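Local coordinates for protein restriction endonuclease S subunits (Thermoanaerobacter tengcongensis, PDB 3OKG) that probably recognises the specific DNA sequence for a type I restriction-modification methyltransferase, which is composed of M and S polypeptides, at residues A[89-94]-A[116-121]; A[144-149]-A[162-167]. One frame throughout, in Å; residues are numbered along the deposited sequence.

Interaction 1. Residues A[89-94]-A[116-121]; sequences DVIFAT and TGFCVI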
loop_
_atom_site.group_PDB
_atom_site.type_symbol
_atom_site.label_atom_id
_atom_site.label_comp_id
_atom_site.label_asym_id
_atom_site.label_seq_id
_atom_site.Cartn_x
_atom_site.Cartn_y
_atom_site.Cartn_z
ATOM N N ASP A 89 -5.858 31.876 3.533
ATOM C CA ASP A 89 -7.064 31.283 4.123
ATOM C C ASP A 89 -6.840 29.773 4.189
ATOM O O ASP A 89 -6.139 29.214 3.355
ATOM C CB ASP A 89 -8.316 31.495 3.259
ATOM C CG ASP A 89 -8.878 32.908 3.353
ATOM O OD1 ASP A 89 -8.471 33.675 4.242
ATOM O OD2 ASP A 89 -9.734 33.245 2.519
ATOM N N VAL A 90 -7.476 29.118 5.151
ATOM C CA VAL A 90 -7.609 27.679 5.117
ATOM C C VAL A 90 -9.018 27.381 4.659
ATOM O O VAL A 90 -9.974 27.961 5.180
ATOM C CB VAL A 90 -7.342 27.077 6.519
ATOM C CG1 VAL A 90 -7.667 25.567 6.535
ATOM C CG2 VAL A 90 -5.876 27.334 6.925
ATOM N N ILE A 91 -9.178 26.476 3.694
ATOM C CA ILE A 91 -10.526 26.064 3.321
ATOM C C ILE A 91 -10.730 24.627 3.759
ATOM O O ILE A 91 -9.886 23.778 3.550
ATOM C CB ILE A 91 -10.788 26.235 1.806
ATOM C CG1 ILE A 91 -9.668 25.557 1.006
ATOM C CG2 ILE A 91 -10.739 27.717 1.452
ATOM C CD1 ILE A 91 -9.949 25.513 -0.531
ATOM N N PHE A 92 -11.877 24.363 4.363
ATOM C CA PHE A 92 -12.114 23.106 5.070
ATOM C C PHE A 92 -13.484 22.574 4.619
ATOM O O PHE A 92 -14.504 23.201 4.897
ATOM C CB PHE A 92 -12.161 23.439 6.574
ATOM C CG PHE A 92 -12.437 22.249 7.454
ATOM C CD1 PHE A 92 -11.408 21.630 8.143
ATOM C CD2 PHE A 92 -13.744 21.771 7.608
ATOM C CE1 PHE A 92 -11.660 20.545 8.961
ATOM C CE2 PHE A 92 -14.001 20.690 8.424
ATOM C CZ PHE A 92 -12.960 20.070 9.102
ATOM N N ALA A 93 -13.512 21.484 3.864
ATOM C CA ALA A 93 -14.793 21.011 3.321
ATOM C C ALA A 93 -15.688 20.567 4.471
ATOM O O ALA A 93 -15.233 19.842 5.356
ATOM C CB ALA A 93 -14.576 19.864 2.354
ATOM N N THR A 94 -16.948 21.011 4.472
ATOM C CA THR A 94 -17.872 20.602 5.523
ATOM C C THR A 94 -18.565 19.275 5.194
ATOM O O THR A 94 -19.071 18.626 6.078
ATOM C CB THR A 94 -18.887 21.688 5.864
ATOM O OG1 THR A 94 -19.552 22.136 4.665
ATOM C CG2 THR A 94 -18.168 22.858 6.520
ATOM N N THR A 116 -19.173 27.152 -1.721
ATOM C CA THR A 116 -19.836 27.334 -0.419
ATOM C C THR A 116 -19.724 26.066 0.435
ATOM O O THR A 116 -20.011 26.085 1.633
ATOM C CB THR A 116 -21.334 27.639 -0.604
ATOM O OG1 THR A 116 -21.886 26.658 -1.488
ATOM C CG2 THR A 116 -21.532 29.039 -1.183
ATOM N N GLY A 117 -19.356 24.958 -0.195
ATOM C CA GLY A 117 -19.098 23.725 0.537
ATOM C C GLY A 117 -17.855 23.748 1.427
ATOM O O GLY A 117 -17.620 22.798 2.188
ATOM N N PHE A 118 -17.041 24.804 1.320
ATOM C CA PHE A 118 -15.910 24.986 2.240
ATOM C C PHE A 118 -16.207 25.989 3.314
ATOM O O PHE A 118 -16.716 27.090 3.055
ATOM C CB PHE A 118 -14.657 25.516 1.523
ATOM C CG PHE A 118 -14.045 24.563 0.523
ATOM C CD1 PHE A 118 -13.229 23.517 0.949
ATOM C CD2 PHE A 118 -14.214 24.762 -0.847
ATOM C CE1 PHE A 118 -12.625 22.636 0.029
ATOM C CE2 PHE A 118 -13.602 23.893 -1.785
ATOM C CZ PHE A 118 -12.797 22.833 -1.348
ATOM N N CYS A 119 -15.810 25.655 4.531
ATOM C CA CYS A 119 -15.713 26.662 5.575
ATOM C C CYS A 119 -14.411 27.453 5.376
ATOM O O CYS A 119 -13.333 26.855 5.283
ATOM C CB CYS A 119 -15.687 25.970 6.946
ATOM S SG CYS A 119 -15.418 27.101 8.310
ATOM N N VAL A 120 -14.500 28.781 5.342
ATOM C CA VAL A 120 -13.304 29.612 5.063
ATOM C C VAL A 120 -12.743 30.135 6.392
ATOM O O VAL A 120 -13.409 30.846 7.111
ATOM C CB VAL A 120 -13.598 30.785 4.080
ATOM C CG1 VAL A 120 -12.336 31.622 3.867
ATOM C CG2 VAL A 120 -14.049 30.249 2.689
ATOM N N ILE A 121 -11.526 29.724 6.710
ATOM C CA ILE A 121 -10.910 29.973 7.994
ATOM C C ILE A 121 -9.757 30.944 7.761
ATOM O O ILE A 121 -8.683 30.537 7.306
ATOM C CB ILE A 121 -10.376 28.625 8.564
ATOM C CG1 ILE A 121 -11.557 27.722 8.970
ATOM C CG2 ILE A 121 -9.400 28.856 9.702
ATOM C CD1 ILE A 121 -11.191 26.199 8.973
HETATM O O HOH W 1 -19.655 24.945 4.174
#
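An antiparallel strand pair in the first target recognition domain joins Val-90 to Ile-121 and Phe-92 to Cys-119, both as hydrogen-bonded pairs. Strand 90-93 is the middle strand of a three-stranded sheet, and strand 118-121 is one of its edges. Val-90 N gives Ile-121 O a nearly straight bond of 2.8 Å (177°). Phe-92 and Cys-119 exchange two backbone bonds, and the one from Phe-92 N is the more bent (143°). Beyond the strand, Thr-94 N reaches Gly-117 O at 3.0 Å. Water 1 lies between Thr-94 OG1 and Thr-116 O.

One face of the sheet carries Ile-91, Ala-93, Phe-118 and Val-120. Ile-91 CG1 sits between the backbone N and the carbonyl carbon (chi1 51°). Ile-91 CD1 lies over the middle of the Phe-118 ring, 3.9 Å from its centroid, in a CH-pi contact. Ile-56 of a loop also touches Phe-118. Val-90, Phe-92, Cys-119 and Ile-121 are on the other face, which helices 130-137 and 161-165 cover. There Ile-121 CD1 meets Phe-92 CB at 3.8 Å. Asp-89 OD2 is held by Arg-86 N and by a salt bridge to Arg-122. It also crosses to the other segment: Asp-89 OD2 lies 3.3 Å from Val-120 CG1.

Interaction 2. Residues A[144-149]-A[162-167]; sequences NQLTAS and NDVYNT. With SO4 (sulfate ion), chain F.
Val-164 O takes two bonds from Thr-167, one from OG1 at 2.9 Å and one from the backbone N at 3.1 Å. They close the turn from Val-164 to Thr-167, at the C-terminal part of the 162-167 segment, in the first target recognition domain. Thr-167 OG1 lies between the backbone N and the carbonyl carbon (chi1 63°), and it approaches in the plane of the Val-164 carbonyl. The methyl CG2 is left to face the loop 144-149. Thr-167 CG2 meets Leu-146 CD2 at 3.6 Å and Gln-145 CB at 3.9 Å.

Leu-146 CD2 also lies 3.7 Å from Asp-163 O and packs more loosely on Val-164 CG2. An alanine in place of Thr-167 has neither the hydroxyl nor CG2, which would probably open a gap beside Leu-146 CD2 and leave Val-164 O with the backbone N bond but without the hydroxyl one. The Gln-145 side chain crosses Thr-167 at a slant, with Gln-145 OE1 3.6 Å from Thr-167 CA. Its amide is fixed from outside the two segments: OE1 accepts from Leu-168 N, and NE2 donates to Phe-141 O. Water 2 joins the two segments: it accepts from Ala-148 N at 2.9 Å and gives a weak bond to Asp-163 OD2. A sulfate ion, probably from the crystallisation liquor, accepts from Asn-162 ND2 through O2 at 3.0 Å.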
loop_
_atom_site.group_PDB
_atom_site.type_symbol
_atom_site.label_atom_id
_atom_site.label_comp_id
_atom_site.label_asym_id
_atom_site.label_seq_id
_atom_site.Cartn_x
_atom_site.Cartn_y
_atom_site.Cartn_z
ATOM N N ASN A 144 -12.856 15.007 14.800
ATOM C CA ASN A 144 -13.508 14.191 15.796
ATOM C C ASN A 144 -14.444 15.024 16.677
ATOM O O ASN A 144 -15.273 14.478 17.427
ATOM C CB ASN A 144 -12.451 13.441 16.604
ATOM C CG ASN A 144 -11.767 12.294 15.791
ATOM O OD1 ASN A 144 -12.181 11.943 14.667
ATOM N ND2 ASN A 144 -10.713 11.715 16.373
ATOM N N GLN A 145 -14.334 16.345 16.562
ATOM C CA GLN A 145 -15.207 17.244 17.333
ATOM C C GLN A 145 -16.498 17.609 16.600
ATOM O O GLN A 145 -17.419 18.215 17.177
ATOM C CB GLN A 145 -14.459 18.524 17.688
ATOM C CG GLN A 145 -13.353 18.352 18.702
ATOM C CD GLN A 145 -12.738 19.699 19.031
ATOM O OE1 GLN A 145 -13.420 20.584 19.528
ATOM N NE2 GLN A 145 -11.457 19.870 18.722
ATOM N N LEU A 146 -16.584 17.237 15.326
ATOM C CA LEU A 146 -17.732 17.653 14.520
ATOM C C LEU A 146 -18.877 16.659 14.696
ATOM O O LEU A 146 -18.932 15.614 14.055
ATOM C CB LEU A 146 -17.323 17.784 13.049
ATOM C CG LEU A 146 -16.244 18.859 12.873
ATOM C CD1 LEU A 146 -15.768 18.813 11.413
ATOM C CD2 LEU A 146 -16.769 20.240 13.230
ATOM N N THR A 147 -19.797 16.986 15.582
ATOM C CA THR A 147 -20.793 16.002 15.966
ATOM C C THR A 147 -21.731 15.547 14.850
ATOM O O THR A 147 -22.139 14.382 14.835
ATOM C CB THR A 147 -21.581 16.511 17.181
ATOM O OG1 THR A 147 -22.247 17.728 16.844
ATOM C CG2 THR A 147 -20.614 16.777 18.253
ATOM N N ALA A 148 -22.051 16.447 13.916
ATOM C CA ALA A 148 -22.931 16.097 12.806
ATOM C C ALA A 148 -22.328 15.033 11.877
ATOM O O ALA A 148 -23.037 14.479 11.030
ATOM C CB ALA A 148 -23.340 17.340 11.998
ATOM N N SER A 149 -21.042 14.733 12.044
ATOM C CA SER A 149 -20.426 13.648 11.272
ATOM C C SER A 149 -20.684 12.280 11.866
ATOM O O SER A 149 -20.582 11.265 11.171
ATOM C CB SER A 149 -18.905 13.841 11.165
ATOM O OG SER A 149 -18.632 14.979 10.391
ATOM N N ASN A 162 -20.327 27.105 11.130
ATOM C CA ASN A 162 -20.264 27.404 12.581
ATOM C C ASN A 162 -19.774 26.218 13.427
ATOM O O ASN A 162 -19.060 26.413 14.406
ATOM C CB ASN A 162 -21.621 27.910 13.111
ATOM C CG ASN A 162 -21.913 29.314 12.652
ATOM O OD1 ASN A 162 -20.989 30.073 12.344
ATOM N ND2 ASN A 162 -23.190 29.665 12.574
ATOM N N ASP A 163 -20.153 25.004 13.044
ATOM C CA ASP A 163 -19.673 23.817 13.754
ATOM C C ASP A 163 -18.133 23.805 13.715
ATOM O O ASP A 163 -17.456 23.536 14.706
ATOM C CB ASP A 163 -20.169 22.531 13.071
ATOM C CG ASP A 163 -21.664 22.267 13.289
ATOM O OD1 ASP A 163 -22.282 22.943 14.127
ATOM O OD2 ASP A 163 -22.201 21.371 12.604
ATOM N N VAL A 164 -17.576 24.080 12.545
ATOM C CA VAL A 164 -16.115 24.096 12.429
ATOM C C VAL A 164 -15.507 25.230 13.275
ATOM O O VAL A 164 -14.548 25.019 14.030
ATOM C CB VAL A 164 -15.691 24.198 10.947
ATOM C CG1 VAL A 164 -14.140 24.258 10.805
ATOM C CG2 VAL A 164 -16.286 23.010 10.126
ATOM N N TYR A 165 -16.064 26.429 13.168
ATOM C CA TYR A 165 -15.535 27.558 13.928
ATOM C C TYR A 165 -15.633 27.293 15.438
ATOM O O TYR A 165 -14.865 27.845 16.213
ATOM C CB TYR A 165 -16.267 28.864 13.607
ATOM C CG TYR A 165 -16.127 29.353 12.178
ATOM C CD1 TYR A 165 -14.868 29.428 11.555
ATOM C CD2 TYR A 165 -17.232 29.786 11.474
ATOM C CE1 TYR A 165 -14.741 29.898 10.230
ATOM C CE2 TYR A 165 -17.118 30.270 10.177
ATOM C CZ TYR A 165 -15.869 30.329 9.560
ATOM O OH TYR A 165 -15.785 30.784 8.249
ATOM N N ASN A 166 -16.565 26.438 15.847
ATOM C CA ASN A 166 -16.763 26.179 17.275
ATOM C C ASN A 166 -15.808 25.163 17.875
ATOM O O ASN A 166 -15.757 24.987 19.102
ATOM C CB ASN A 166 -18.221 25.749 17.542
ATOM C CG ASN A 166 -19.175 26.921 17.493
ATOM O OD1 ASN A 166 -18.760 28.072 17.651
ATOM N ND2 ASN A 166 -20.468 26.640 17.275
ATOM N N THR A 167 -15.038 24.486 17.027
ATOM C CA THR A 167 -14.156 23.446 17.543
ATOM C C THR A 167 -13.075 24.082 18.403
ATOM O O THR A 167 -12.697 25.226 18.169
ATOM C CB THR A 167 -13.521 22.559 16.410
ATOM O OG1 THR A 167 -12.689 23.364 15.563
ATOM C CG2 THR A 167 -14.608 21.826 15.579
HETATM S S SO4 F . -25.640 27.173 12.365
HETATM O O1 SO4 F . -25.231 27.641 11.040
HETATM O O2 SO4 F . -25.811 28.323 13.260
HETATM O O3 SO4 F . -26.885 26.400 12.211
HETATM O O4 SO4 F . -24.605 26.301 12.918
HETATM O O HOH W 2 -20.856 19.101 13.824
#

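Both contacts lie in the same target recognition domain, their centres about 13 Å apart. Interaction 1 is buried and rests on direct backbone bonds between strands. Interaction 2 is partly buried. It has no direct hydrogen bond between its segments and relies on side-chain packing and a water. The two meet where helix 161-165 covers one face of the sheet. Phe-92 reaches across to both segments of interaction 2: its CE2 packs on Val-164 CG2, and its CZ on Leu-146 CD1. Tyr-165, which takes no part in the contact with 144-149, packs on Cys-119 SG. Tyr-165 OH is 2.6 Å from Val-120 O, a probable hydrogen bond that ties the helix to the edge strand.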